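PDB 3CDD: prophage MuSo2, 43 kDa tail protein from Shewanella oneidensis, which probably forms the trimeric baseplate hub of a Mu-like prophage tail, at the end of the contractile tail that meets the host cell. Local coordinates for residues 26-31 / 299-304; 136-141 / 178-183. All coordinates share one frame; numbering follows the deposited sequence.

Contact 1 (26-31 / 299-304); sequences RSLEAM and WNINTL
The guanidinium of Arg26 has Ile301 CD1 over one of its faces, while its edge is turned to the side-chain oxygen of Asn300. Arg26 NH2 donates to Asn300 OD1 over 3.0 Å, the acceptor lying in the guanidinium plane. The guanidinium and amide planes are 32° apart, and the donor is tilted 30° from the carbonyl plane. Two waters bridge the guanidinium to 299-304. One accepts from Arg26 NH2 and donates to the backbone oxygen of Trp299; the other accepts from Arg26 NH1 and donates to Asn300 OD1, which thereby receives a direct and a water-mediated bond from the same guanidinium. Arg26 NH1 also makes a weak hydrogen bond to Ser172 O. The Arg26 chain is bent at chi3 on its way to Asn300.

The remaining contacts are mainly van der Waals, centred on Ile301. This side chain crosses Arg26 at about a right angle, with Ile301 CD1 3.9 Å from Arg26 NH1. Ile301 CG2 rests 3.6 Å from Arg26 O. Leu28 CD2 meets Ile301 CD1 at 4.1 Å, and Leu28 CD1 lies 3.8 Å from Asn302 CB. Within 26-31, Ser27 OG accepts from Glu29 N at 3.0 Å, an ST turn formed where the strand gives way to loop.

The contact joins the end of strand 21-27, in the GpP-like N-terminal region, to the loop leading into strand 304-309 of the fourth-domain region. Strand 317-328 bonds to both sides through Ile323, Ala321 and Ile320, and Thr171 of strand 169-172 packs on Leu28 and Ile301.

Contact 2 (136-141 / 178-183); sequences VNTDVG and LVITRA
A short parallel strand pairing, Val136 beside Ile180, opens into a loop held by one arginine, within the region that resembles the second domain of gp44-type baseplate hub proteins. Asn137 N donates to Ile180 O at 2.8 Å. On the sheet face that carries Val136 and Ile180 these two side chains lie side by side, CG2 of the valine 4.1 Å from CD1 of the isoleucine. Val140 comes across Ile180 from the loop, its CG1 4.0 Å from Ile180 CG2, and helix 119-127 borders all three.

Beyond the strand, Arg182 runs extended from CG to NE and passes Thr138 at about a right angle. Arg182 NH1 donates to Thr138 OG1 at 2.9 Å, in the guanidinium plane. Arg182 NH1 also donates to Asp139 O at 2.7 Å, on a carbonyl lone pair but tilted 16° from the guanidinium plane. Thr138 OG1 stands anti to its backbone N (chi1 -162°), while Thr138 CG2 packs 3.6 Å from Thr181 C.

Arg182 NH1 thus grips two loop oxygens, one side-chain and one backbone; Asp139 O takes a second bond from a water held by Arg182 NH2, which helps hold the loop. Asp139 OD2, 5.7 Å from Arg182 NH1, may add modest electrostatic attraction without a salt bridge.

How the contacts relate
Contacts 1 and 2 have centres 14 Å apart, yet Asn302 of contact 1 reaches the backbone of contact 2: Asn302 ND2 probably donates to Arg182 O at 3.1 Å, and Asn302 OD1 bonds to Ser184 N just beyond 178-183. A second junction is apolar: the selenomethionine Met31 brings CE to 4.0 Å from Leu178 CD1. Contact 2 forms between residues that fall, in sequence, between the two halves of contact 1. Its own halves lie in the gp44-like sequence range, whereas contact 1 joins the GpP N-terminal and fourth-domain ranges; strand 169-172, which pairs with 178-181, packs on contact 1 through Thr171.

Contact 1 (26-31 / 299-304)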
loop_
_atom_site.group_PDB
_atom_site.type_symbol
_atom_site.label_atom_id
_atom_site.label_comp_id
_atom_site.label_asym_id
_atom_site.label_seq_id
_atom_site.Cartn_x
_atom_site.Cartn_y
_atom_site.Cartn_z
ATOM N N ARG A 26 10.918 19.927 7.471
ATOM C CA ARG A 26 12.350 19.920 7.211
ATOM C C ARG A 26 12.905 18.582 7.727
ATOM O O ARG A 26 12.562 18.134 8.834
ATOM C CB ARG A 26 13.030 21.106 7.908
ATOM C CG ARG A 26 12.479 22.491 7.452
ATOM C CD ARG A 26 13.443 23.665 7.689
ATOM N NE ARG A 26 14.715 23.466 7.003
ATOM C CZ ARG A 26 15.909 23.527 7.588
ATOM N NH1 ARG A 26 17.001 23.308 6.866
ATOM N NH2 ARG A 26 16.020 23.833 8.888
ATOM N N SER A 27 13.763 17.948 6.948
ATOM C CA SER A 27 14.234 16.611 7.312
ATOM C C SER A 27 15.646 16.313 6.858
ATOM O O SER A 27 16.055 16.734 5.785
ATOM C CB SER A 27 13.317 15.561 6.718
ATOM O OG SER A 27 13.791 14.283 7.081
ATOM N N LEU A 28 16.382 15.560 7.662
ATOM C CA LEU A 28 17.714 15.077 7.276
ATOM C C LEU A 28 17.658 13.770 6.491
ATOM O O LEU A 28 18.668 13.347 5.925
ATOM C CB LEU A 28 18.591 14.850 8.511
ATOM C CG LEU A 28 19.396 15.954 9.197
ATOM C CD1 LEU A 28 20.158 15.313 10.362
ATOM C CD2 LEU A 28 20.370 16.657 8.238
ATOM N N GLU A 29 16.507 13.105 6.471
ATOM C CA GLU A 29 16.425 11.773 5.867
ATOM C C GLU A 29 15.537 11.703 4.625
ATOM O O GLU A 29 15.281 10.623 4.086
ATOM C CB GLU A 29 15.937 10.754 6.902
ATOM C CG GLU A 29 16.856 10.599 8.117
ATOM C CD GLU A 29 16.408 9.482 9.064
ATOM O OE1 GLU A 29 15.483 8.710 8.680
ATOM O OE2 GLU A 29 16.983 9.374 10.192
ATOM N N ALA A 30 15.033 12.839 4.186
ATOM C CA ALA A 30 14.153 12.869 3.042
ATOM C C ALA A 30 14.430 14.158 2.273
ATOM O O ALA A 30 13.944 15.236 2.672
ATOM C CB ALA A 30 12.696 12.798 3.498
HETATM N N MSE A 31 15.228 14.041 1.201
HETATM C CA MSE A 31 15.694 15.211 0.432
HETATM C C MSE A 31 14.536 16.090 -0.025
HETATM O O MSE A 31 13.608 15.587 -0.649
HETATM C CB MSE A 31 16.540 14.800 -0.779
HETATM C CG MSE A 31 17.153 16.005 -1.588
HETATM SE SE MSE A 31 18.284 17.230 -0.559
HETATM C CE MSE A 31 19.621 15.908 -0.082
ATOM N N TRP A 299 13.500 26.132 15.386
ATOM C CA TRP A 299 14.002 24.767 15.556
ATOM C C TRP A 299 14.674 24.341 14.266
ATOM O O TRP A 299 14.149 24.606 13.190
ATOM C CB TRP A 299 12.861 23.789 15.836
ATOM C CG TRP A 299 12.278 23.954 17.194
ATOM C CD1 TRP A 299 11.112 24.606 17.525
ATOM C CD2 TRP A 299 12.816 23.442 18.415
ATOM N NE1 TRP A 299 10.889 24.501 18.872
ATOM C CE2 TRP A 299 11.921 23.801 19.446
ATOM C CE3 TRP A 299 13.961 22.685 18.737
ATOM C CZ2 TRP A 299 12.158 23.469 20.789
ATOM C CZ3 TRP A 299 14.196 22.358 20.063
ATOM C CH2 TRP A 299 13.290 22.732 21.073
ATOM N N ASN A 300 15.804 23.640 14.374
ATOM C CA ASN A 300 16.664 23.392 13.209
ATOM C C ASN A 300 17.112 21.947 13.178
ATOM O O ASN A 300 17.438 21.406 14.209
ATOM C CB ASN A 300 17.878 24.327 13.268
ATOM C CG ASN A 300 18.663 24.384 11.958
ATOM O OD1 ASN A 300 18.245 23.852 10.913
ATOM N ND2 ASN A 300 19.802 25.042 12.010
ATOM N N ILE A 301 17.097 21.322 11.996
ATOM C CA ILE A 301 17.566 19.945 11.856
ATOM C C ILE A 301 19.075 19.903 12.064
ATOM O O ILE A 301 19.750 20.916 11.931
ATOM C CB ILE A 301 17.233 19.288 10.470
ATOM C CG1 ILE A 301 17.744 20.149 9.297
ATOM C CG2 ILE A 301 15.727 18.945 10.358
ATOM C CD1 ILE A 301 17.442 19.541 7.895
ATOM N N ASN A 302 19.592 18.720 12.383
ATOM C CA ASN A 302 21.034 18.522 12.580
ATOM C C ASN A 302 21.581 19.454 13.648
ATOM O O ASN A 302 22.623 20.098 13.468
ATOM C CB ASN A 302 21.799 18.670 11.263
ATOM C CG ASN A 302 23.134 17.963 11.288
ATOM O OD1 ASN A 302 23.352 17.064 12.116
ATOM N ND2 ASN A 302 24.050 18.362 10.386
ATOM N N THR A 303 20.845 19.548 14.748
ATOM C CA THR A 303 21.352 20.163 15.961
ATOM C C THR A 303 21.091 19.214 17.113
ATOM O O THR A 303 20.188 18.357 17.037
ATOM C CB THR A 303 20.740 21.564 16.261
ATOM O OG1 THR A 303 19.314 21.503 16.218
ATOM C CG2 THR A 303 21.250 22.641 15.269
ATOM N N LEU A 304 21.894 19.349 18.166
ATOM C CA LEU A 304 21.823 18.448 19.304
ATOM C C LEU A 304 20.968 19.056 20.420
ATOM O O LEU A 304 21.069 20.267 20.723
ATOM C CB LEU A 304 23.245 18.132 19.829
ATOM C CG LEU A 304 24.236 17.292 19.000
ATOM C CD1 LEU A 304 25.577 17.247 19.700
ATOM C CD2 LEU A 304 23.734 15.874 18.764
HETATM O O HOH W 1 14.559 25.500 10.619
HETATM O O HOH W 2 19.319 23.939 8.088
#

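Contact 2 (136-141 / 178-183)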
loop_
_atom_site.group_PDB
_atom_site.type_symbol
_atom_site.label_atom_id
_atom_site.label_comp_id
_atom_site.label_asym_id
_atom_site.label_seq_id
_atom_site.Cartn_x
_atom_site.Cartn_y
_atom_site.Cartn_z
ATOM N N VAL A 136 29.091 23.429 1.592
ATOM C CA VAL A 136 29.918 22.386 2.212
ATOM C C VAL A 136 30.315 22.749 3.646
ATOM O O VAL A 136 30.987 23.761 3.888
ATOM C CB VAL A 136 31.177 22.054 1.356
ATOM C CG1 VAL A 136 31.994 20.934 2.001
ATOM C CG2 VAL A 136 30.766 21.633 -0.052
ATOM N N ASN A 137 29.914 21.887 4.575
ATOM C CA ASN A 137 30.109 22.077 6.014
ATOM C C ASN A 137 30.895 20.944 6.686
ATOM O O ASN A 137 30.771 20.730 7.891
ATOM C CB ASN A 137 28.747 22.171 6.706
ATOM C CG ASN A 137 27.968 23.399 6.298
ATOM O OD1 ASN A 137 28.549 24.407 5.872
ATOM N ND2 ASN A 137 26.642 23.329 6.427
ATOM N N THR A 138 31.673 20.204 5.911
ATOM C CA THR A 138 32.414 19.068 6.445
ATOM C C THR A 138 33.489 18.678 5.451
ATOM O O THR A 138 33.493 19.155 4.312
ATOM C CB THR A 138 31.481 17.845 6.748
ATOM O OG1 THR A 138 32.152 16.942 7.638
ATOM C CG2 THR A 138 31.081 17.111 5.460
ATOM N N ASP A 139 34.408 17.821 5.888
ATOM C CA ASP A 139 35.479 17.346 5.031
ATOM C C ASP A 139 34.921 16.257 4.115
ATOM O O ASP A 139 34.414 15.240 4.591
ATOM C CB ASP A 139 36.626 16.820 5.894
ATOM C CG ASP A 139 37.836 16.430 5.090
ATOM O OD1 ASP A 139 37.847 16.608 3.849
ATOM O OD2 ASP A 139 38.788 15.932 5.719
ATOM N N VAL A 140 34.987 16.493 2.804
ATOM C CA VAL A 140 34.452 15.540 1.811
ATOM C C VAL A 140 35.494 14.482 1.418
ATOM O O VAL A 140 35.204 13.551 0.647
ATOM C CB VAL A 140 33.830 16.246 0.556
ATOM C CG1 VAL A 140 32.813 17.304 0.981
ATOM C CG2 VAL A 140 34.904 16.857 -0.354
ATOM N N GLY A 141 36.705 14.639 1.953
ATOM C CA GLY A 141 37.783 13.671 1.752
ATOM C C GLY A 141 38.269 13.600 0.317
ATOM O O GLY A 141 38.162 14.576 -0.445
ATOM N N LEU A 178 21.679 22.924 -1.719
ATOM C CA LEU A 178 22.208 21.608 -1.307
ATOM C C LEU A 178 23.298 21.732 -0.229
ATOM O O LEU A 178 24.264 22.487 -0.400
ATOM C CB LEU A 178 22.760 20.849 -2.510
ATOM C CG LEU A 178 23.249 19.426 -2.227
ATOM C CD1 LEU A 178 22.070 18.506 -1.911
ATOM C CD2 LEU A 178 24.051 18.886 -3.387
ATOM N N VAL A 179 23.131 21.000 0.872
ATOM C CA VAL A 179 24.095 21.005 1.980
ATOM C C VAL A 179 24.814 19.662 2.127
ATOM O O VAL A 179 24.183 18.604 2.257
ATOM C CB VAL A 179 23.464 21.399 3.351
ATOM C CG1 VAL A 179 24.532 21.372 4.461
ATOM C CG2 VAL A 179 22.823 22.762 3.288
ATOM N N ILE A 180 26.146 19.728 2.111
ATOM C CA ILE A 180 26.987 18.580 2.403
ATOM C C ILE A 180 27.576 18.700 3.809
ATOM O O ILE A 180 28.375 19.606 4.112
ATOM C CB ILE A 180 28.104 18.397 1.366
ATOM C CG1 ILE A 180 27.515 18.338 -0.051
ATOM C CG2 ILE A 180 28.927 17.147 1.702
ATOM C CD1 ILE A 180 28.567 18.411 -1.177
ATOM N N THR A 181 27.174 17.775 4.668
ATOM C CA THR A 181 27.551 17.862 6.067
ATOM C C THR A 181 27.735 16.494 6.735
ATOM O O THR A 181 27.775 15.454 6.070
ATOM C CB THR A 181 26.539 18.765 6.819
ATOM O OG1 THR A 181 27.030 19.049 8.132
ATOM C CG2 THR A 181 25.132 18.127 6.883
ATOM N N ARG A 182 27.897 16.511 8.051
ATOM C CA ARG A 182 27.902 15.303 8.874
ATOM C C ARG A 182 27.032 15.618 10.065
ATOM O O ARG A 182 26.727 16.783 10.295
ATOM C CB ARG A 182 29.325 14.967 9.368
ATOM C CG ARG A 182 30.212 14.244 8.360
ATOM C CD ARG A 182 31.561 13.908 9.021
ATOM N NE ARG A 182 32.351 12.912 8.287
ATOM C CZ ARG A 182 33.205 13.188 7.305
ATOM N NH1 ARG A 182 33.396 14.443 6.914
ATOM N NH2 ARG A 182 33.869 12.204 6.713
ATOM N N ALA A 183 26.650 14.601 10.837
ATOM C CA ALA A 183 25.933 14.823 12.094
ATOM C C ALA A 183 26.634 15.904 12.910
ATOM O O ALA A 183 27.826 15.797 13.192
ATOM C CB ALA A 183 25.854 13.543 12.891
HETATM O O HOH W 3 35.283 12.830 4.313
#